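Local coordinates for microcin B17-processing protein McbB (Escherichia coli str. K-12 substr. MG1655, PDB 6GRH) that helps convert the inactive microcin B17 precursor peptide McbA into the active antibiotic, at residues B[126-131]-B[154-159]; B[147-152]-B[226-231]; B[172-177]-B[199-204]. One frame throughout, in Å; residues are numbered along the deposited sequence. Where two conformers were deposited one is given.

How the interactions relate
Interactions 1 and 3 reach the same mixed sheet, in the part of McbB that carries the zinc site. Interactions 1 and 2 share helix 150-160: its second half meets the turn after strand 122-127, and its N-terminus meets loop 226-231. Their centres are about 14 Å apart, and Ile128 touches Ile152 between them. Interaction 3, pairing strand 167-174 with helix 193-204, is centred about 12 Å from interaction 2; there Pro230 O lies 2.8 Å from Lys175 N, a probable hydrogen bond. Along the chain, the segments of interactions 1 and 2 alternate, and both segments of interaction 3 fall between 147-152 and 226-231. Loop 226-231 touches both helices, with the Met227 side chain about 11 Å from the zinc ion.

Interaction 1. Residues B[126-131]-B[154-159]; sequences IDIKDN and KRIYSK
The flat guanidinium of Arg155 works through its edge: the carbonyl oxygens of Ile128 and Asp130 both lie close to its plane, one before each terminal nitrogen, while Asn131 CA comes up obliquely. Arg155 projects from helix 150-160, and the carbonyls belong to a type I beta turn, Asp127 to Asp130, that leaves the end of strand 122-127, one of the two outermost strands of the mixed sheet within this chain. NH1 of Arg155 donates to Ile128 O at 2.7 Å, with a fairly straight N-H...O angle of 163°. NH2 of Arg155 reaches Asp130 O at the same 2.7 Å, but the bond is more bent, at 145°. Arginine suits this place because two N-H groups side by side on one edge can hold two carbonyls of one turn at once, and two bonds in one plane fix the rotation of the group. The reach comes from a long side chain, with CG anti to the backbone N (chi1 177°) and the rest extended as far as NE.

Beside this polar grip runs an apolar one. Ile128 passes alongside Arg155 in the opposite direction, bringing its CD1 to 3.6 Å from Arg155 NH1. The same methyl meets CD1 of Ile156, one residue on in the helix, at 3.7 Å. Ile101 of strand 97-102 touches both isoleucines, so branched aliphatic chains fill the seam between helix and sheet while the arginine covers its outer end. Lys159 NZ, one helical turn after Arg155, is hydrogen-bonded to Ile133 O, in the loop just beyond the turn.

The turn carries its own bracing. Asp130 N bonds to Asp127 O, and an Asx turn sits on the same residues: Lys129 N donates to Asp127 OD1 at 2.9 Å, meeting that oxygen from above the carboxylate plane.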
loop_
_atom_site.group_PDB
_atom_site.type_symbol
_atom_site.label_atom_id
_atom_site.label_comp_id
_atom_site.label_asym_id
_atom_site.label_seq_id
_atom_site.Cartn_x
_atom_site.Cartn_y
_atom_site.Cartn_z
ATOM N N ILE B 126 34.617 -3.714 -13.917
ATOM C CA ILE B 126 35.326 -2.450 -13.788
ATOM C C ILE B 126 35.408 -2.016 -12.314
ATOM O O ILE B 126 34.401 -2.004 -11.589
ATOM C CB ILE B 126 34.651 -1.364 -14.645
ATOM C CG1 ILE B 126 34.626 -1.796 -16.105
ATOM C CG2 ILE B 126 35.397 -0.036 -14.512
ATOM C CD1 ILE B 126 33.560 -1.118 -16.928
ATOM N N ASP B 127 36.613 -1.670 -11.875
ATOM C CA ASP B 127 36.810 -1.128 -10.543
ATOM C C ASP B 127 36.376 0.332 -10.574
ATOM O O ASP B 127 36.840 1.089 -11.423
ATOM C CB ASP B 127 38.276 -1.248 -10.105
ATOM C CG ASP B 127 38.486 -0.938 -8.605
ATOM O OD1 ASP B 127 37.719 -0.147 -8.017
ATOM O OD2 ASP B 127 39.449 -1.481 -8.023
ATOM N N ILE B 128 35.501 0.727 -9.653
ATOM C CA ILE B 128 35.086 2.122 -9.541
ATOM C C ILE B 128 36.276 3.111 -9.396
ATOM O O ILE B 128 36.176 4.237 -9.845
ATOM C CB ILE B 128 34.054 2.323 -8.392
ATOM C CG1 ILE B 128 33.378 3.687 -8.488
ATOM C CG2 ILE B 128 34.696 2.151 -7.024
ATOM C CD1 ILE B 128 32.503 3.841 -9.722
ATOM N N LYS B 129 37.384 2.675 -8.799
ATOM C CA LYS B 129 38.625 3.486 -8.685
ATOM C C LYS B 129 39.276 3.879 -10.026
ATOM O O LYS B 129 40.078 4.802 -10.063
ATOM C CB LYS B 129 39.682 2.733 -7.858
ATOM C CG LYS B 129 39.288 2.481 -6.407
ATOM N N ASP B 130 38.963 3.170 -11.106
ATOM C CA ASP B 130 39.485 3.496 -12.434
ATOM C C ASP B 130 39.059 4.882 -12.920
ATOM O O ASP B 130 37.884 5.205 -12.929
ATOM C CB ASP B 130 39.034 2.451 -13.463
ATOM C CG ASP B 130 39.734 1.097 -13.288
ATOM O OD1 ASP B 130 40.659 0.984 -12.451
ATOM O OD2 ASP B 130 39.350 0.137 -13.999
ATOM N N ASN B 131 40.037 5.703 -13.303
ATOM C CA ASN B 131 39.784 6.887 -14.124
ATOM C C ASN B 131 39.626 6.414 -15.571
ATOM O O ASN B 131 40.060 5.305 -15.917
ATOM C CB ASN B 131 40.938 7.897 -13.991
ATOM C CG ASN B 131 41.074 8.452 -12.574
ATOM O OD1 ASN B 131 42.178 8.610 -12.069
ATOM N ND2 ASN B 131 39.945 8.745 -11.929
ATOM N N LYS B 154 26.214 9.330 -8.856
ATOM C CA LYS B 154 26.129 10.561 -9.621
ATOM C C LYS B 154 27.228 10.658 -10.693
ATOM O O LYS B 154 26.952 11.069 -11.815
ATOM C CB LYS B 154 26.194 11.746 -8.660
ATOM C CG LYS B 154 26.104 13.121 -9.274
ATOM C CD LYS B 154 26.030 14.140 -8.129
ATOM C CE LYS B 154 26.114 15.564 -8.622
ATOM N NZ LYS B 154 24.749 16.015 -9.020
ATOM N N ARG B 155 28.445 10.262 -10.338
ATOM C CA ARG B 155 29.558 10.201 -11.296
ATOM C C ARG B 155 29.253 9.263 -12.488
ATOM O O ARG B 155 29.499 9.615 -13.643
ATOM C CB ARG B 155 30.827 9.731 -10.587
ATOM C CG ARG B 155 32.047 9.552 -11.489
ATOM C CD ARG B 155 33.086 8.674 -10.822
ATOM N NE ARG B 155 34.171 8.269 -11.728
ATOM C CZ ARG B 155 35.005 7.250 -11.508
ATOM N NH1 ARG B 155 34.899 6.499 -10.408
ATOM N NH2 ARG B 155 35.955 6.964 -12.401
ATOM N N ILE B 156 28.741 8.069 -12.194
ATOM C CA ILE B 156 28.426 7.083 -13.233
ATOM C C ILE B 156 27.298 7.588 -14.159
ATOM O O ILE B 156 27.368 7.463 -15.407
ATOM C CB ILE B 156 28.098 5.689 -12.612
ATOM C CG1 ILE B 156 29.307 5.102 -11.865
ATOM C CG2 ILE B 156 27.639 4.709 -13.679
ATOM C CD1 ILE B 156 30.575 4.973 -12.702
ATOM N N TYR B 157 26.256 8.165 -13.567
ATOM C CA TYR B 157 25.198 8.779 -14.370
ATOM C C TYR B 157 25.737 9.924 -15.235
ATOM O O TYR B 157 25.394 10.020 -16.415
ATOM C CB TYR B 157 24.043 9.264 -13.495
ATOM C CG TYR B 157 23.088 8.189 -12.959
ATOM C CD1 TYR B 157 23.224 6.813 -13.260
ATOM C CD2 TYR B 157 22.021 8.568 -12.145
ATOM C CE1 TYR B 157 22.321 5.869 -12.755
ATOM C CE2 TYR B 157 21.137 7.634 -11.638
ATOM C CZ TYR B 157 21.274 6.291 -11.947
ATOM O OH TYR B 157 20.354 5.399 -11.456
ATOM N N SER B 158 26.568 10.782 -14.640
ATOM C CA SER B 158 27.116 11.934 -15.321
ATOM C C SER B 158 27.930 11.516 -16.547
ATOM O O SER B 158 27.794 12.093 -17.599
ATOM C CB SER B 158 27.966 12.732 -14.343
ATOM O OG SER B 158 28.496 13.846 -14.964
ATOM N N LYS B 159 28.730 10.469 -16.399
ATOM C CA LYS B 159 29.518 9.931 -17.510
ATOM C C LYS B 159 28.699 9.212 -18.593
ATOM O O LYS B 159 28.963 9.391 -19.779
ATOM C CB LYS B 159 30.578 8.982 -16.968
ATOM C CG LYS B 159 31.647 9.696 -16.164
ATOM C CD LYS B 159 32.552 8.746 -15.382
ATOM C CE LYS B 159 33.214 7.699 -16.262
ATOM N NZ LYS B 159 33.881 8.281 -17.462
#

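Interaction 2. Residues B[147-152]-B[226-231]; sequences NYHSDI and QMTLPA
His149 and Thr228 bring their CA atoms to 4.8 Å where 148-151 and 226-229 run in almost opposite directions, 175° apart. Ser150 ties the two together twice: its N donates to Met227 O at 3.0 Å in a fairly straight bond (161°), and its OG accepts from Met227 N. A small hydroxyl suits the place, since with OG between the backbone N and the carbonyl carbon (chi1 59°) the side chain stays close enough to meet a backbone N-H. Leu229 lays CD1 over one face of the Tyr148 ring, 3.7 Å from its centroid, a CH-pi contact. Tyr148 OH is hydrogen-bonded to His193 NE2. A water spans Tyr148 O and Leu229 N. Gln226 NE2 stands at the edge of the His149 ring, 3.7 Å from its CE1, with amide and ring planes nearly perpendicular.

His149 is the N-cap of helix 150-160: its ND1 accepts from Asp151 N at 3.1 Å, in the ring plane. Because ND1 acts as acceptor for that N-H, it carries no proton, consistent with a neutral imidazole protonated on NE2.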
loop_
_atom_site.group_PDB
_atom_site.type_symbol
_atom_site.label_atom_id
_atom_site.label_comp_id
_atom_site.label_asym_id
_atom_site.label_seq_id
_atom_site.Cartn_x
_atom_site.Cartn_y
_atom_site.Cartn_z
ATOM N N ASN B 147 30.356 -0.276 -0.209
ATOM C CA ASN B 147 30.519 0.962 0.523
ATOM C C ASN B 147 29.847 2.076 -0.270
ATOM O O ASN B 147 30.445 2.697 -1.138
ATOM C CB ASN B 147 31.984 1.204 0.796
ATOM C CG ASN B 147 32.607 0.040 1.535
ATOM O OD1 ASN B 147 32.083 -0.408 2.567
ATOM N ND2 ASN B 147 33.704 -0.498 0.993
ATOM N N TYR B 148 28.581 2.311 0.056
ATOM C CA TYR B 148 27.737 3.211 -0.718
ATOM C C TYR B 148 28.119 4.682 -0.474
ATOM O O TYR B 148 28.410 5.073 0.629
ATOM C CB TYR B 148 26.274 2.991 -0.348
ATOM C CG TYR B 148 25.355 3.925 -1.053
ATOM C CD1 TYR B 148 24.828 3.607 -2.290
ATOM C CD2 TYR B 148 25.030 5.169 -0.485
ATOM C CE1 TYR B 148 24.012 4.502 -2.961
ATOM C CE2 TYR B 148 24.206 6.059 -1.132
ATOM C CZ TYR B 148 23.699 5.726 -2.372
ATOM O OH TYR B 148 22.863 6.602 -2.997
ATOM N N HIS B 149 28.126 5.468 -1.530
ATOM C CA HIS B 149 28.082 6.923 -1.425
ATOM C C HIS B 149 27.333 7.383 -2.662
ATOM O O HIS B 149 27.632 6.896 -3.765
ATOM C CB HIS B 149 29.475 7.570 -1.362
ATOM C CG HIS B 149 29.442 8.981 -0.857
ATOM N ND1 HIS B 149 28.859 10.008 -1.566
ATOM C CD2 HIS B 149 29.867 9.527 0.309
ATOM C CE1 HIS B 149 28.930 11.126 -0.866
ATOM N NE2 HIS B 149 29.537 10.861 0.278
ATOM N N SER B 150 26.384 8.309 -2.486
ATOM C CA SER B 150 25.584 8.845 -3.590
ATOM C C SER B 150 26.394 9.508 -4.697
ATOM O O SER B 150 25.985 9.445 -5.845
ATOM C CB SER B 150 24.520 9.834 -3.079
ATOM O OG SER B 150 25.098 10.920 -2.390
ATOM N N ASP B 151 27.506 10.157 -4.352
ATOM C CA ASP B 151 28.436 10.722 -5.338
ATOM C C ASP B 151 28.949 9.721 -6.378
ATOM O O ASP B 151 29.214 10.104 -7.506
ATOM C CB ASP B 151 29.659 11.371 -4.658
ATOM C CG ASP B 151 29.370 12.754 -4.092
ATOM O OD1 ASP B 151 28.266 13.307 -4.304
ATOM O OD2 ASP B 151 30.273 13.309 -3.437
ATOM N N ILE B 152 29.102 8.451 -5.994
ATOM C CA ILE B 152 29.560 7.417 -6.935
ATOM C C ILE B 152 28.499 7.193 -8.007
ATOM O O ILE B 152 28.798 7.146 -9.184
ATOM C CB ILE B 152 29.854 6.101 -6.223
ATOM C CG1 ILE B 152 31.021 6.300 -5.235
ATOM C CG2 ILE B 152 30.147 5.017 -7.242
ATOM C CD1 ILE B 152 31.219 5.153 -4.273
ATOM N N GLN B 226 23.776 14.673 -0.641
ATOM C CA GLN B 226 24.739 13.588 -0.566
ATOM C C GLN B 226 24.467 12.720 0.640
ATOM O O GLN B 226 23.962 13.211 1.669
ATOM C CB GLN B 226 26.189 14.100 -0.582
ATOM C CG GLN B 226 26.833 14.435 0.764
ATOM C CD GLN B 226 28.077 15.297 0.598
ATOM O OE1 GLN B 226 28.133 16.428 1.096
ATOM N NE2 GLN B 226 29.068 14.780 -0.129
ATOM N N MET B 227 24.794 11.433 0.516
ATOM C CA MET B 227 24.623 10.522 1.632
ATOM C C MET B 227 25.329 9.190 1.508
ATOM O O MET B 227 25.664 8.723 0.416
ATOM C CB MET B 227 23.150 10.242 1.822
ATOM C CG MET B 227 22.451 9.943 0.518
ATOM S SD MET B 227 21.005 9.026 0.961
ATOM C CE MET B 227 20.314 8.773 -0.674
ATOM N N THR B 228 25.509 8.598 2.680
ATOM C CA THR B 228 25.914 7.226 2.852
ATOM C C THR B 228 24.709 6.509 3.462
ATOM O O THR B 228 23.708 7.156 3.795
ATOM C CB THR B 228 27.114 7.155 3.800
ATOM O OG1 THR B 228 26.742 7.736 5.049
ATOM C CG2 THR B 228 28.311 7.929 3.218
ATOM N N LEU B 229 24.802 5.193 3.621
ATOM C CA LEU B 229 23.671 4.398 4.110
ATOM C C LEU B 229 24.121 3.441 5.198
ATOM O O LEU B 229 25.093 2.722 4.991
ATOM C CB LEU B 229 23.072 3.571 2.978
ATOM C CG LEU B 229 22.480 4.311 1.788
ATOM C CD1 LEU B 229 22.104 3.328 0.684
ATOM C CD2 LEU B 229 21.287 5.170 2.198
ATOM N N PRO B 230 23.412 3.411 6.347
ATOM C CA PRO B 230 23.726 2.390 7.331
ATOM C C PRO B 230 23.327 0.969 6.825
ATOM O O PRO B 230 22.343 0.809 6.076
ATOM C CB PRO B 230 22.914 2.825 8.567
ATOM C CG PRO B 230 21.747 3.541 8.005
ATOM C CD PRO B 230 22.208 4.188 6.719
ATOM N N ALA B 231 24.122 -0.023 7.204
ATOM C CA ALA B 231 23.883 -1.416 6.824
ATOM C C ALA B 231 24.643 -2.359 7.714
ATOM O O ALA B 231 25.618 -1.963 8.330
ATOM C CB ALA B 231 24.293 -1.677 5.381
HETATM O O HOH W 1 27.440 3.908 2.984
#

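Interaction 3. Residues B[172-177]-B[199-204]; sequences YYLKES and RWLSRE. With SO4 (sulfate ion), chain G.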
loop_
_atom_site.group_PDB
_atom_site.type_symbol
_atom_site.label_atom_id
_atom_site.label_comp_id
_atom_site.label_asym_id
_atom_site.label_seq_id
_atom_site.Cartn_x
_atom_site.Cartn_y
_atom_site.Cartn_z
ATOM N N TYR B 172 23.160 -2.372 -3.728
ATOM C CA TYR B 172 23.729 -1.765 -2.522
ATOM C C TYR B 172 22.959 -2.337 -1.315
ATOM O O TYR B 172 21.956 -3.047 -1.488
ATOM C CB TYR B 172 23.630 -0.208 -2.584
ATOM C CG TYR B 172 22.239 0.279 -2.842
ATOM C CD1 TYR B 172 21.734 0.348 -4.130
ATOM C CD2 TYR B 172 21.386 0.586 -1.789
ATOM C CE1 TYR B 172 20.443 0.754 -4.377
ATOM C CE2 TYR B 172 20.089 0.985 -2.020
ATOM C CZ TYR B 172 19.621 1.069 -3.302
ATOM O OH TYR B 172 18.336 1.429 -3.531
ATOM N N TYR B 173 23.441 -2.026 -0.120
ATOM C CA TYR B 173 22.913 -2.560 1.106
ATOM C C TYR B 173 22.316 -1.441 1.933
ATOM O O TYR B 173 22.837 -0.351 1.978
ATOM C CB TYR B 173 23.993 -3.311 1.871
ATOM C CG TYR B 173 24.558 -4.462 1.069
ATOM C CD1 TYR B 173 24.017 -5.743 1.171
ATOM C CD2 TYR B 173 25.617 -4.259 0.168
ATOM C CE1 TYR B 173 24.530 -6.805 0.422
ATOM C CE2 TYR B 173 26.138 -5.306 -0.588
ATOM C CZ TYR B 173 25.581 -6.587 -0.462
ATOM O OH TYR B 173 26.089 -7.615 -1.223
ATOM N N LEU B 174 21.189 -1.725 2.568
ATOM C CA LEU B 174 20.518 -0.757 3.411
ATOM C C LEU B 174 19.954 -1.528 4.571
ATOM O O LEU B 174 19.147 -2.438 4.356
ATOM C CB LEU B 174 19.393 -0.037 2.665
ATOM C CG LEU B 174 18.483 0.895 3.489
ATOM C CD1 LEU B 174 19.288 1.988 4.143
ATOM C CD2 LEU B 174 17.401 1.446 2.576
ATOM N N LYS B 175 20.439 -1.186 5.763
ATOM C CA LYS B 175 20.080 -1.833 7.022
ATOM C C LYS B 175 20.345 -3.339 6.950
ATOM O O LYS B 175 21.500 -3.729 6.816
ATOM C CB LYS B 175 18.641 -1.447 7.401
ATOM C CG LYS B 175 18.543 0.047 7.689
ATOM C CD LYS B 175 17.197 0.399 8.303
ATOM C CE LYS B 175 17.138 1.853 8.741
ATOM N NZ LYS B 175 16.202 1.994 9.891
ATOM N N GLU B 176 19.312 -4.183 6.966
ATOM C CA GLU B 176 19.515 -5.634 6.845
ATOM C C GLU B 176 19.109 -6.151 5.466
ATOM O O GLU B 176 18.855 -7.351 5.315
ATOM C CB GLU B 176 18.727 -6.351 7.944
ATOM C CG GLU B 176 19.193 -5.984 9.335
ATOM C CD GLU B 176 18.334 -6.574 10.442
ATOM O OE1 GLU B 176 17.088 -6.636 10.294
ATOM O OE2 GLU B 176 18.922 -6.962 11.478
ATOM N N SER B 177 19.019 -5.267 4.467
ATOM C CA SER B 177 18.609 -5.662 3.137
ATOM C C SER B 177 19.672 -5.469 2.076
ATOM O O SER B 177 20.554 -4.593 2.187
ATOM C CB SER B 177 17.363 -4.905 2.701
ATOM O OG SER B 177 17.673 -3.541 2.447
ATOM N N ARG B 199 12.432 6.354 -1.951
ATOM C CA ARG B 199 11.313 5.471 -1.591
ATOM C C ARG B 199 11.665 4.612 -0.357
ATOM O O ARG B 199 10.853 4.537 0.582
ATOM C CB ARG B 199 10.892 4.603 -2.773
ATOM C CG ARG B 199 9.669 3.722 -2.539
ATOM C CD ARG B 199 8.397 4.526 -2.573
ATOM N NE ARG B 199 7.212 3.706 -2.335
ATOM C CZ ARG B 199 6.681 3.416 -1.140
ATOM N NH1 ARG B 199 7.221 3.832 0.016
ATOM N NH2 ARG B 199 5.587 2.668 -1.105
ATOM N N TRP B 200 12.854 4.015 -0.322
ATOM C CA TRP B 200 13.238 3.155 0.812
ATOM C C TRP B 200 13.526 3.964 2.082
ATOM O O TRP B 200 13.131 3.549 3.185
ATOM C CB TRP B 200 14.439 2.253 0.500
ATOM C CG TRP B 200 14.386 1.508 -0.823
ATOM C CD1 TRP B 200 15.433 1.302 -1.664
ATOM C CD2 TRP B 200 13.247 0.894 -1.449
ATOM N NE1 TRP B 200 15.027 0.614 -2.763
ATOM C CE2 TRP B 200 13.696 0.336 -2.660
ATOM C CE3 TRP B 200 11.891 0.751 -1.097
ATOM C CZ2 TRP B 200 12.854 -0.351 -3.532
ATOM C CZ3 TRP B 200 11.040 0.073 -1.972
ATOM C CH2 TRP B 200 11.527 -0.465 -3.178
ATOM N N LEU B 201 14.188 5.117 1.945
ATOM C CA LEU B 201 14.447 5.966 3.117
ATOM C C LEU B 201 13.156 6.485 3.787
ATOM O O LEU B 201 13.083 6.519 5.023
ATOM C CB LEU B 201 15.413 7.104 2.801
ATOM C CG LEU B 201 16.826 6.627 2.454
ATOM C CD1 LEU B 201 17.669 7.808 2.034
ATOM C CD2 LEU B 201 17.518 5.883 3.573
ATOM N N SER B 202 12.167 6.845 2.969
ATOM C CA SER B 202 10.829 7.215 3.424
ATOM C C SER B 202 10.132 6.084 4.175
ATOM O O SER B 202 9.642 6.293 5.281
ATOM C CB SER B 202 9.956 7.655 2.234
ATOM O OG SER B 202 9.411 6.547 1.511
ATOM N N ARG B 203 10.091 4.899 3.570
ATOM C CA ARG B 203 9.493 3.705 4.210
ATOM C C ARG B 203 10.161 3.367 5.549
ATOM O O ARG B 203 9.474 2.910 6.468
ATOM C CB ARG B 203 9.506 2.484 3.282
ATOM C CG ARG B 203 9.134 1.151 3.955
ATOM C CD ARG B 203 9.015 0.008 2.951
ATOM N NE ARG B 203 7.889 0.239 2.037
ATOM C CZ ARG B 203 7.768 -0.271 0.811
ATOM N NH1 ARG B 203 8.704 -1.066 0.293
ATOM N NH2 ARG B 203 6.695 0.033 0.079
ATOM N N GLU B 204 11.472 3.588 5.674
ATOM C CA GLU B 204 12.183 3.293 6.948
ATOM C C GLU B 204 11.948 4.300 8.081
ATOM O O GLU B 204 12.275 4.015 9.245
ATOM C CB GLU B 204 13.689 3.147 6.727
ATOM C CG GLU B 204 14.064 2.066 5.722
ATOM C CD GLU B 204 14.046 0.645 6.252
ATOM O OE1 GLU B 204 13.554 0.385 7.370
ATOM O OE2 GLU B 204 14.555 -0.222 5.518
HETATM S S SO4 G . 4.965 2.514 2.550
HETATM O O1 SO4 G . 5.266 1.428 3.510
HETATM O O2 SO4 G . 3.872 3.380 3.047
HETATM O O3 SO4 G . 6.178 3.353 2.408
HETATM O O4 SO4 G . 4.558 1.897 1.276
HETATM O O HOH W 2 16.140 -1.681 4.239
#
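Tyr172 and Trp200 cross at about a right angle, the tyrosine hydroxyl arriving at the edge of the indole, in its plane, with OH 3.5 Å from Trp200 CD1. Tyr172 OH has its hydrogen bond elsewhere, with Asp181, and Arg179 makes a cation-pi contact with the indole. Two residues on along the strand, Leu174 crosses Trp200 obliquely and sets CD2 3.7 Å from Trp200 CB; its other methyl, CD1, looks to Leu201 CD2 at 4.3 Å. Its CG lies anti to the backbone N (chi1 173°), and the fork beyond it lets one leucine touch two helix residues.

These contacts lay helix 193-204 over strand 167-174; the axes of segments 172-174 and 199-204 approach to 11.5 Å, 14° from parallel. The helix starts between two zinc ligands, Cys192 and Cys195. At the strand's end Leu174 to Ser177 form a type II' turn, the bend of a beta hairpin with strand 177-180. Leu174 O accepts from both Ser177 N and Ser177 OG.

Near the surface the Lys175 chain runs alongside Glu204, the two pointing opposite ways. Lysine suits the spot by packing methylenes beside the carboxylate, CD 3.8 Å from Glu204 OE1, below a charged end; the salt bridge from Lys175 NZ to Glu204 OE1 is long, at 4.0 Å. A water joins Glu204 OE2 to Leu174 O.

Arg199 and Arg203, one turn apart, aim their guanidinium edges at a sulfate, probably from the crystallisation liquor. Arg199 NH2 and Arg203 NH2 both donate to its O4, placing one anion between two positive groups. Glu282 forms a salt bridge with Arg203 NH1.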